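Local coordinates for C protein alpha-antigen (Streptococcus agalactiae, PDB 1YWM) that is a cell-wall-anchored surface protein of group B Streptococcus that may act in virulence and immunity, seen here as its N-terminal domain, at residues D122-T125 and L126-I130; K166-T169 and D170-S173. All coordinates share one frame; numbering follows the deposited sequence.

Interaction 1. Residues D122-T125 and L126-I130; sequences DSTT and LRDKI
The first turn of helix 124-137 carries this contact, where the chain leaves strand 113-121 of the beta sandwich and enters the three-helix bundle. Ser123, at the N-cap position, meets Arg127 twice. Its carbonyl O accepts from Arg127 N at 2.8 Å and opens the i to i+4 ladder. Its hydroxyl OG accepts from Arg127 NE at 2.9 Å, with the N-H bent to 143°. OG comes in at the edge of the guanidinium, 17° out of its plane. With chi1 at 65°, it stands between the backbone N and the carbonyl carbon of Ser123. Arg127 reaches it through a chain extended from CG to NE, and its CG and CD lie alongside the serine. NH2 of Arg127 goes on to a salt bridge with Asp162, and Ser123 OG is also bonded to Asp44. Arg127 is thus held both at NE and at NH2, which should limit rotation of its head group.

The ladder continues from Asp128 N to Thr124 O and from Lys129 N to Thr125 O. A water donates to both Thr124 O and Asp128 OD1, the latter at 2.7 Å, and so ties the aspartate back to the first turn. A second water bridges Asp122 O and Leu126 N, satisfying an amide of the opening turn.

Asp122 OD1 takes two donors from Thr124. Thr124 OG1 meets Asp122 OD1 on the syn side at 2.7 Å. Thr124 N, 3.0 Å from Asp122 OD1, approaches from above the carboxylate plane. The Ser123 side chain makes no capping bond of its own. The bond from Thr124 N to Asp122 OD1 makes this an Asx turn, leading into a helix N-terminus at the junction of sandwich and bundle.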
loop_
_atom_site.group_PDB
_atom_site.type_symbol
_atom_site.label_atom_id
_atom_site.label_comp_id
_atom_site.label_asym_id
_atom_site.label_seq_id
_atom_site.Cartn_x
_atom_site.Cartn_y
_atom_site.Cartn_z
ATOM N N ASP A 122 5.955 -2.535 -0.829
ATOM C CA ASP A 122 6.684 -1.601 0.011
ATOM C C ASP A 122 7.000 -0.397 -0.849
ATOM O O ASP A 122 7.801 -0.511 -1.786
ATOM C CB ASP A 122 7.983 -2.220 0.487
ATOM C CG ASP A 122 8.644 -1.406 1.557
ATOM O OD1 ASP A 122 8.196 -0.261 1.819
ATOM O OD2 ASP A 122 9.577 -1.860 2.237
ATOM N N SER A 123 6.369 0.735 -0.527
ATOM C CA SER A 123 6.620 1.977 -1.270
ATOM C C SER A 123 7.818 2.794 -0.688
ATOM O O SER A 123 8.102 3.895 -1.159
ATOM C CB SER A 123 5.359 2.829 -1.305
ATOM O OG SER A 123 5.014 3.265 0.002
ATOM N N THR A 124 8.529 2.246 0.297
ATOM C CA THR A 124 9.568 2.999 1.001
ATOM C C THR A 124 10.629 3.622 0.065
ATOM O O THR A 124 10.938 4.825 0.169
ATOM C CB THR A 124 10.242 2.139 2.095
ATOM O OG1 THR A 124 9.279 1.830 3.130
ATOM C CG2 THR A 124 11.316 2.958 2.832
ATOM N N THR A 125 11.194 2.816 -0.823
ATOM C CA THR A 125 12.257 3.335 -1.695
ATOM C C THR A 125 11.706 4.334 -2.718
ATOM O O THR A 125 12.339 5.360 -3.010
ATOM C CB THR A 125 12.960 2.196 -2.369
ATOM O OG1 THR A 125 13.621 1.416 -1.348
ATOM C CG2 THR A 125 14.116 2.741 -3.230
ATOM N N LEU A 126 10.540 4.019 -3.286
ATOM C CA LEU A 126 9.855 4.976 -4.148
ATOM C C LEU A 126 9.662 6.300 -3.433
ATOM O O LEU A 126 9.953 7.371 -4.001
ATOM C CB LEU A 126 8.509 4.421 -4.630
ATOM C CG LEU A 126 7.546 5.322 -5.431
ATOM C CD1 LEU A 126 8.227 5.772 -6.749
ATOM C CD2 LEU A 126 6.274 4.505 -5.735
ATOM N N ARG A 127 9.193 6.255 -2.186
ATOM C CA ARG A 127 8.912 7.509 -1.478
ATOM C C ARG A 127 10.196 8.310 -1.218
ATOM O O ARG A 127 10.210 9.531 -1.333
ATOM C CB ARG A 127 8.168 7.236 -0.169
ATOM C CG ARG A 127 6.676 6.889 -0.386
ATOM C CD ARG A 127 5.987 6.420 0.951
ATOM N NE ARG A 127 4.601 6.021 0.721
ATOM C CZ ARG A 127 3.592 6.856 0.500
ATOM N NH1 ARG A 127 2.380 6.365 0.291
ATOM N NH2 ARG A 127 3.766 8.184 0.502
ATOM N N ASP A 128 11.282 7.606 -0.897
ATOM C CA ASP A 128 12.585 8.245 -0.722
ATOM C C ASP A 128 13.038 8.857 -2.029
ATOM O O ASP A 128 13.511 9.988 -2.048
ATOM C CB ASP A 128 13.640 7.206 -0.323
ATOM C CG ASP A 128 13.539 6.806 1.120
ATOM O OD1 ASP A 128 12.834 7.499 1.884
ATOM O OD2 ASP A 128 14.138 5.810 1.572
ATOM N N LYS A 129 12.928 8.093 -3.107
ATOM C CA LYS A 129 13.293 8.596 -4.436
ATOM C C LYS A 129 12.510 9.858 -4.800
ATOM O O LYS A 129 13.062 10.841 -5.342
ATOM C CB LYS A 129 13.108 7.516 -5.510
ATOM C CG LYS A 129 13.734 7.851 -6.847
ATOM C CD LYS A 129 15.274 7.986 -6.713
ATOM C CE LYS A 129 15.986 8.052 -8.053
ATOM N NZ LYS A 129 15.414 9.100 -8.957
ATOM N N ILE A 130 11.211 9.826 -4.555
ATOM C CA ILE A 130 10.394 10.983 -4.822
ATOM C C ILE A 130 10.885 12.205 -4.053
ATOM O O ILE A 130 10.951 13.303 -4.621
ATOM C CB ILE A 130 8.893 10.710 -4.512
ATOM C CG1 ILE A 130 8.278 9.789 -5.579
ATOM C CG2 ILE A 130 8.130 12.069 -4.432
ATOM C CD1 ILE A 130 6.865 9.219 -5.166
HETATM O O HOH W 1 9.713 1.187 -2.959
HETATM O O HOH W 2 10.408 6.585 2.726
#

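Interaction 2. Residues K166-T169 and D170-S173; sequences KTQT and DIDS
Asp170 meets Thr167 and Lys166 at the start of helix 168-182. Its backbone N donates to Thr167 OG1 at 3.2 Å, with an N-H angle of 160°. This is the N-cap bond. A chi1 of 61° in Thr167 turns the hydroxyl over the helix end, toward that amide. The carboxylate of Asp170 swings to the lysine. OD1 lies 3.3 Å from Lys166 CD, but 4.1 Å from Lys166 NZ, beyond salt-bridge range. A water fills the step, accepting from Lys166 NZ and donating to Asp170 OD1 at 2.6 Å. The ammonium has its direct salt bridge with Asp160.

Ile171 follows, its N bonded to Thr167 O at 3.0 Å. Its CD1 packs on CB and CG of Lys166, the two side chains crossing at about a right angle. Its other branch, CG2, touches Gln168 NE2 at 3.6 Å.

Asp172 N donates to Gln168 O. The Asp172 carboxylate also comes beside the Gln168 amide, with Asp172 OD1 3.5 Å from Gln168 NE2 and their planes 66° apart. A bend at chi2 folds the amide of Gln168 back toward this turn.

Ser173 closes the segment. Its N bonds Thr169 O, and its OG donates to the carbonyl O of Asp170 within the turn.

Gln168 and Ile171 both lean on Tyr121 of strand 113-121, and Gln168 OE1 probably accepts from Asp122 N. Lys166 reaches back to helix 144-163 through Asp160. This helix start therefore sits between the end of the sandwich and the other bundle helices.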
loop_
_atom_site.group_PDB
_atom_site.type_symbol
_atom_site.label_atom_id
_atom_site.label_comp_id
_atom_site.label_asym_id
_atom_site.label_seq_id
_atom_site.Cartn_x
_atom_site.Cartn_y
_atom_site.Cartn_z
ATOM N N LYS A 166 -1.042 -1.060 -4.479
ATOM C CA LYS A 166 -0.255 -1.453 -5.638
ATOM C C LYS A 166 0.360 -2.844 -5.454
ATOM O O LYS A 166 0.449 -3.343 -4.339
ATOM C CB LYS A 166 0.871 -0.424 -5.852
ATOM C CG LYS A 166 0.399 1.029 -5.985
ATOM C CD LYS A 166 -0.411 1.223 -7.291
ATOM C CE LYS A 166 -1.150 2.553 -7.300
ATOM N NZ LYS A 166 -2.117 2.760 -8.448
ATOM N N THR A 167 0.813 -3.456 -6.543
ATOM C CA THR A 167 1.799 -4.540 -6.431
ATOM C C THR A 167 3.214 -3.972 -6.399
ATOM O O THR A 167 3.444 -2.818 -6.837
ATOM C CB THR A 167 1.722 -5.480 -7.628
ATOM O OG1 THR A 167 2.001 -4.719 -8.807
ATOM C CG2 THR A 167 0.318 -6.004 -7.825
ATOM N N GLN A 168 4.175 -4.773 -5.933
ATOM C CA GLN A 168 5.589 -4.346 -5.983
ATOM C C GLN A 168 6.119 -4.080 -7.405
ATOM O O GLN A 168 6.974 -3.194 -7.628
ATOM C CB GLN A 168 6.466 -5.384 -5.307
ATOM C CG GLN A 168 7.824 -4.871 -4.915
ATOM C CD GLN A 168 7.747 -3.739 -3.883
ATOM O OE1 GLN A 168 6.914 -3.764 -2.992
ATOM N NE2 GLN A 168 8.630 -2.754 -4.009
ATOM N N THR A 169 5.627 -4.861 -8.366
ATOM C CA THR A 169 5.952 -4.615 -9.766
ATOM C C THR A 169 5.543 -3.200 -10.165
ATOM O O THR A 169 6.314 -2.472 -10.839
ATOM C CB THR A 169 5.233 -5.625 -10.674
ATOM O OG1 THR A 169 5.780 -6.937 -10.455
ATOM C CG2 THR A 169 5.571 -5.324 -12.136
ATOM N N ASP A 170 4.330 -2.817 -9.773
ATOM C CA ASP A 170 3.857 -1.468 -10.062
ATOM C C ASP A 170 4.728 -0.407 -9.354
ATOM O O ASP A 170 5.123 0.572 -9.977
ATOM C CB ASP A 170 2.381 -1.294 -9.741
ATOM C CG ASP A 170 1.725 -0.183 -10.567
ATOM O OD1 ASP A 170 0.579 0.190 -10.263
ATOM O OD2 ASP A 170 2.269 0.382 -11.541
ATOM N N ILE A 171 5.005 -0.596 -8.064
ATOM C CA ILE A 171 5.950 0.280 -7.351
ATOM C C ILE A 171 7.279 0.455 -8.119
ATOM O O ILE A 171 7.718 1.591 -8.389
ATOM C CB ILE A 171 6.176 -0.234 -5.905
ATOM C CG1 ILE A 171 4.855 -0.166 -5.085
ATOM C CG2 ILE A 171 7.390 0.430 -5.239
ATOM C CD1 ILE A 171 4.185 1.241 -4.882
ATOM N N ASP A 172 7.899 -0.660 -8.508
ATOM C CA ASP A 172 9.176 -0.608 -9.209
ATOM C C ASP A 172 9.061 0.153 -10.538
ATOM O O ASP A 172 9.975 0.889 -10.918
ATOM C CB ASP A 172 9.763 -2.014 -9.416
ATOM C CG ASP A 172 10.177 -2.685 -8.106
ATOM O OD1 ASP A 172 10.246 -2.018 -7.043
ATOM O OD2 ASP A 172 10.438 -3.901 -8.046
ATOM N N SER A 173 7.943 0.002 -11.229
ATOM C CA SER A 173 7.729 0.759 -12.459
ATOM C C SER A 173 7.609 2.280 -12.194
ATOM O O SER A 173 8.079 3.117 -12.995
ATOM C CB SER A 173 6.556 0.202 -13.271
ATOM O OG SER A 173 5.310 0.583 -12.725
HETATM O O HOH W 3 -0.842 2.310 -10.933
#

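In the fold
From the N terminus the chain builds the sandwich first, and strand 113-121 then runs into interaction 1, which opens the first bundle helix. Helix 144-163 follows before interaction 2 starts helix 168-182. Each contact closes only a single helical turn. They lie in series, neither nested nor crossed, with centres about 11 Å apart. They still meet in space: a probable hydrogen bond joins the two helix starts, and Ile171 CD1 packs against Leu126 CD2 (4.0 Å). Two helix starts are thus set side by side at the sandwich end of the bundle. Helix 144-163 is tied to both.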